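Local structure of pumilio homology domain family member 4 (Saccharomyces cerevisiae, 3BWT) at residues A40-V52 and E70-S83. The protein binds mRNA through its Pumilio homology domain, the part described here. Numbering follows the deposited sequence.
Sequences ADAIFEETKDYTV and EVTTEQRIVLTKIS
Helix segments 40-47 and 73-83 lie side by side, 21° from parallel and with axes 11.3 Å apart at closest approach, and Phe44 and Gln75 meet between them. The pair is part of the stacked helical array of the Pumilio homology domain, an all-helical superhelix. With CG anti to the backbone N (chi1 167°), the Phe44 ring reaches across to helix 73-83. Gln75 lies over one face of it, CG sitting 3.6 Å from the ring centroid in a CH-pi contact almost on the ring normal. Val78 approaches the edge, its CB 3.8 Å from Phe44 CZ, while Leu79 CD2 and Val71 CG2 come in obliquely. Beyond the aliphatic part of Gln75 its amide works in both directions. NE2 donates to Asp41 OD1 at 2.9 Å, arriving from above the carboxylate plane, with the two flat groups 76° apart. OE1 accepts from Thr72 N at 2.8 Å in a nearly straight bond, half of the capping box that opens helix 73-83; Thr72 OG1 completes the box by accepting from Gln75 N at 3.3 Å. A water bridges Asp41 OD1 and Gln75 OE1. A leucine in place of Gln75 would probably leave Asp41 without its amide donor and Thr72 N without its side-chain acceptor. Leu79 continues the apolar seam from Phe44 to Lys48 CB and also packs on Leu67 and Leu68 of helix 60-70. At the far end, Thr51 OG1 lies 3.7 Å from Ser83 CB, and Val52 CG2 rests 4.1 Å from Ser83 CA.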
# COMPACT_ATOMS: atom_id res chain seq x y z
N ALA A 40 -32.79 -12.06 -3.75
CA ALA A 40 -32.26 -10.70 -3.75
C ALA A 40 -33.37 -9.66 -3.50
O ALA A 40 -33.17 -8.70 -2.76
CB ALA A 40 -31.53 -10.40 -5.05
N ASP A 41 -34.52 -9.86 -4.13
CA ASP A 41 -35.63 -8.94 -3.97
C ASP A 41 -36.14 -8.94 -2.53
O ASP A 41 -36.26 -7.91 -1.88
CB ASP A 41 -36.79 -9.33 -4.89
CG ASP A 41 -36.49 -9.07 -6.35
OD1 ASP A 41 -35.39 -8.58 -6.68
OD2 ASP A 41 -37.38 -9.37 -7.17
N ALA A 42 -36.45 -10.14 -2.04
CA ALA A 42 -37.02 -10.29 -0.72
C ALA A 42 -36.07 -9.73 0.32
O ALA A 42 -36.48 -9.02 1.25
CB ALA A 42 -37.28 -11.75 -0.45
N ILE A 43 -34.79 -10.05 0.16
CA ILE A 43 -33.80 -9.63 1.13
C ILE A 43 -33.49 -8.14 1.00
O ILE A 43 -33.31 -7.45 1.99
CB ILE A 43 -32.54 -10.51 1.02
CG1 ILE A 43 -32.86 -11.91 1.54
CG2 ILE A 43 -31.38 -9.90 1.80
CD1 ILE A 43 -31.88 -12.97 1.12
N PHE A 44 -33.47 -7.64 -0.23
CA PHE A 44 -33.30 -6.22 -0.46
C PHE A 44 -34.43 -5.43 0.20
O PHE A 44 -34.18 -4.44 0.90
CB PHE A 44 -33.25 -5.91 -1.97
CG PHE A 44 -33.40 -4.44 -2.30
CD1 PHE A 44 -32.29 -3.60 -2.30
CD2 PHE A 44 -34.64 -3.91 -2.64
CE1 PHE A 44 -32.42 -2.25 -2.63
CE2 PHE A 44 -34.77 -2.57 -2.96
CZ PHE A 44 -33.67 -1.74 -2.96
N GLU A 45 -35.66 -5.85 -0.00
CA GLU A 45 -36.79 -5.11 0.55
C GLU A 45 -36.80 -5.08 2.08
O GLU A 45 -37.18 -4.07 2.68
CB GLU A 45 -38.12 -5.64 0.02
CG GLU A 45 -38.30 -5.45 -1.45
CD GLU A 45 -38.29 -3.98 -1.88
OE1 GLU A 45 -38.38 -3.09 -1.01
OE2 GLU A 45 -38.22 -3.73 -3.11
N GLU A 46 -36.38 -6.17 2.71
CA GLU A 46 -36.43 -6.25 4.17
C GLU A 46 -35.17 -5.76 4.90
O GLU A 46 -35.19 -5.62 6.12
CB GLU A 46 -36.81 -7.65 4.64
CG GLU A 46 -38.24 -8.02 4.29
CD GLU A 46 -38.76 -9.18 5.08
OE1 GLU A 46 -38.68 -9.11 6.32
OE2 GLU A 46 -39.25 -10.15 4.47
N THR A 47 -34.09 -5.50 4.17
CA THR A 47 -32.86 -5.03 4.80
C THR A 47 -32.38 -3.66 4.31
O THR A 47 -31.47 -3.09 4.88
CB THR A 47 -31.69 -6.03 4.64
OG1 THR A 47 -31.13 -5.89 3.34
CG2 THR A 47 -32.15 -7.45 4.86
N LYS A 48 -33.00 -3.12 3.27
CA LYS A 48 -32.54 -1.84 2.73
C LYS A 48 -32.49 -0.71 3.77
O LYS A 48 -31.59 0.12 3.77
CB LYS A 48 -33.37 -1.43 1.51
CG LYS A 48 -34.82 -1.15 1.81
CD LYS A 48 -35.62 -0.97 0.52
CE LYS A 48 -37.09 -0.69 0.81
NZ LYS A 48 -37.80 -0.36 -0.45
N ASP A 49 -33.46 -0.68 4.67
CA ASP A 49 -33.52 0.41 5.62
C ASP A 49 -32.44 0.31 6.68
O ASP A 49 -32.17 1.26 7.41
CB ASP A 49 -34.90 0.44 6.27
CG ASP A 49 -35.93 1.04 5.36
OD1 ASP A 49 -35.66 2.11 4.78
OD2 ASP A 49 -37.02 0.43 5.22
N TYR A 50 -31.81 -0.85 6.75
CA TYR A 50 -30.84 -1.12 7.79
C TYR A 50 -29.46 -1.43 7.23
O TYR A 50 -28.64 -2.05 7.90
CB TYR A 50 -31.36 -2.27 8.65
CG TYR A 50 -32.78 -2.05 9.09
CD1 TYR A 50 -33.07 -1.19 10.14
CD2 TYR A 50 -33.83 -2.67 8.43
CE1 TYR A 50 -34.38 -0.97 10.54
CE2 TYR A 50 -35.15 -2.46 8.83
CZ TYR A 50 -35.42 -1.61 9.88
OH TYR A 50 -36.72 -1.39 10.28
N THR A 51 -29.19 -1.00 6.00
CA THR A 51 -27.94 -1.39 5.36
C THR A 51 -26.73 -0.96 6.19
O THR A 51 -25.80 -1.74 6.37
CB THR A 51 -27.83 -0.95 3.85
OG1 THR A 51 -27.26 0.36 3.73
CG2 THR A 51 -29.19 -0.97 3.16
N VAL A 52 -26.74 0.27 6.71
CA VAL A 52 -25.60 0.76 7.47
C VAL A 52 -25.33 -0.13 8.68
O VAL A 52 -24.19 -0.50 8.98
CB VAL A 52 -25.79 2.20 7.96
CG1 VAL A 52 -24.51 2.72 8.59
CG2 VAL A 52 -26.21 3.10 6.83
N GLU A 70 -25.61 -9.82 -6.01
CA GLU A 70 -26.74 -10.55 -6.58
C GLU A 70 -27.93 -9.66 -6.94
O GLU A 70 -28.83 -10.08 -7.67
CB GLU A 70 -27.17 -11.67 -5.62
CG GLU A 70 -27.58 -12.93 -6.34
CD GLU A 70 -26.45 -13.53 -7.15
OE1 GLU A 70 -25.32 -13.65 -6.60
OE2 GLU A 70 -26.68 -13.88 -8.33
N VAL A 71 -27.89 -8.44 -6.43
CA VAL A 71 -28.98 -7.47 -6.53
C VAL A 71 -28.92 -6.78 -7.91
O VAL A 71 -27.87 -6.83 -8.56
CB VAL A 71 -28.85 -6.46 -5.35
CG1 VAL A 71 -28.15 -5.17 -5.77
CG2 VAL A 71 -30.19 -6.20 -4.72
N THR A 72 -30.01 -6.16 -8.37
CA THR A 72 -29.96 -5.49 -9.69
C THR A 72 -29.27 -4.15 -9.59
O THR A 72 -28.95 -3.70 -8.50
CB THR A 72 -31.34 -5.25 -10.37
OG1 THR A 72 -32.07 -4.26 -9.64
CG2 THR A 72 -32.15 -6.53 -10.47
N THR A 73 -29.06 -3.50 -10.72
CA THR A 73 -28.46 -2.18 -10.69
C THR A 73 -29.37 -1.17 -10.00
O THR A 73 -28.91 -0.30 -9.25
CB THR A 73 -28.05 -1.70 -12.08
OG1 THR A 73 -26.85 -2.37 -12.46
CG2 THR A 73 -27.81 -0.21 -12.08
N GLU A 74 -30.68 -1.29 -10.23
CA GLU A 74 -31.62 -0.39 -9.59
C GLU A 74 -31.49 -0.52 -8.08
O GLU A 74 -31.38 0.47 -7.36
CB GLU A 74 -33.05 -0.68 -10.03
CG GLU A 74 -33.38 -0.22 -11.46
CD GLU A 74 -32.64 -1.02 -12.52
OE1 GLU A 74 -32.74 -2.27 -12.51
OE2 GLU A 74 -31.95 -0.40 -13.36
N GLN A 75 -31.48 -1.76 -7.60
CA GLN A 75 -31.43 -2.01 -6.17
C GLN A 75 -30.09 -1.57 -5.61
O GLN A 75 -30.03 -0.92 -4.56
CB GLN A 75 -31.67 -3.48 -5.90
CG GLN A 75 -33.09 -3.92 -6.09
CD GLN A 75 -33.22 -5.41 -6.29
OE1 GLN A 75 -32.33 -6.05 -6.85
NE2 GLN A 75 -34.34 -5.97 -5.84
N ARG A 76 -29.02 -1.90 -6.31
CA ARG A 76 -27.69 -1.52 -5.88
C ARG A 76 -27.58 -0.02 -5.68
O ARG A 76 -26.97 0.45 -4.72
CB ARG A 76 -26.63 -1.99 -6.88
CG ARG A 76 -25.22 -1.87 -6.34
CD ARG A 76 -24.20 -2.55 -7.25
NE ARG A 76 -24.13 -1.88 -8.54
CZ ARG A 76 -24.58 -2.41 -9.67
NH1 ARG A 76 -25.11 -3.63 -9.67
NH2 ARG A 76 -24.48 -1.72 -10.80
N ILE A 77 -28.18 0.74 -6.59
CA ILE A 77 -28.13 2.19 -6.51
C ILE A 77 -28.86 2.72 -5.28
O ILE A 77 -28.49 3.76 -4.72
CB ILE A 77 -28.67 2.85 -7.79
CG1 ILE A 77 -27.81 2.42 -8.98
CG2 ILE A 77 -28.64 4.36 -7.68
CD1 ILE A 77 -28.40 2.70 -10.32
N VAL A 78 -29.88 1.99 -4.84
CA VAL A 78 -30.62 2.38 -3.65
C VAL A 78 -29.79 2.11 -2.40
O VAL A 78 -29.73 2.94 -1.49
CB VAL A 78 -31.98 1.65 -3.54
CG1 VAL A 78 -32.64 1.93 -2.19
CG2 VAL A 78 -32.89 2.04 -4.69
N LEU A 79 -29.15 0.95 -2.36
CA LEU A 79 -28.27 0.62 -1.25
C LEU A 79 -27.15 1.65 -1.15
O LEU A 79 -26.76 2.05 -0.05
CB LEU A 79 -27.70 -0.79 -1.39
CG LEU A 79 -28.72 -1.92 -1.31
CD1 LEU A 79 -28.06 -3.29 -1.17
CD2 LEU A 79 -29.70 -1.68 -0.18
N THR A 80 -26.65 2.08 -2.30
CA THR A 80 -25.59 3.08 -2.32
C THR A 80 -26.11 4.41 -1.77
O THR A 80 -25.44 5.06 -0.98
CB THR A 80 -24.99 3.34 -3.74
OG1 THR A 80 -24.55 2.10 -4.34
CG2 THR A 80 -23.80 4.29 -3.66
N LYS A 81 -27.31 4.80 -2.20
CA LYS A 81 -27.85 6.10 -1.77
C LYS A 81 -28.12 6.16 -0.27
O LYS A 81 -27.89 7.19 0.36
CB LYS A 81 -29.10 6.48 -2.56
CG LYS A 81 -28.81 6.90 -4.01
CD LYS A 81 -30.09 7.27 -4.77
CE LYS A 81 -29.78 7.74 -6.19
NZ LYS A 81 -31.00 8.24 -6.90
N ILE A 82 -28.59 5.05 0.29
CA ILE A 82 -28.93 4.99 1.70
C ILE A 82 -27.68 5.00 2.57
O ILE A 82 -27.63 5.67 3.61
CB ILE A 82 -29.76 3.72 2.02
CG1 ILE A 82 -31.19 3.86 1.48
CG2 ILE A 82 -29.76 3.42 3.52
CD1 ILE A 82 -32.06 2.64 1.70
N SER A 83 -26.66 4.27 2.13
CA SER A 83 -25.44 4.14 2.92
C SER A 83 -24.49 5.32 2.75
O SER A 83 -23.73 5.62 3.67
CB SER A 83 -24.73 2.82 2.62
OG SER A 83 -24.45 2.69 1.25
O HOH W 1 -33.03 -8.74 -7.61
O HOH W 2 -37.54 -5.32 -5.47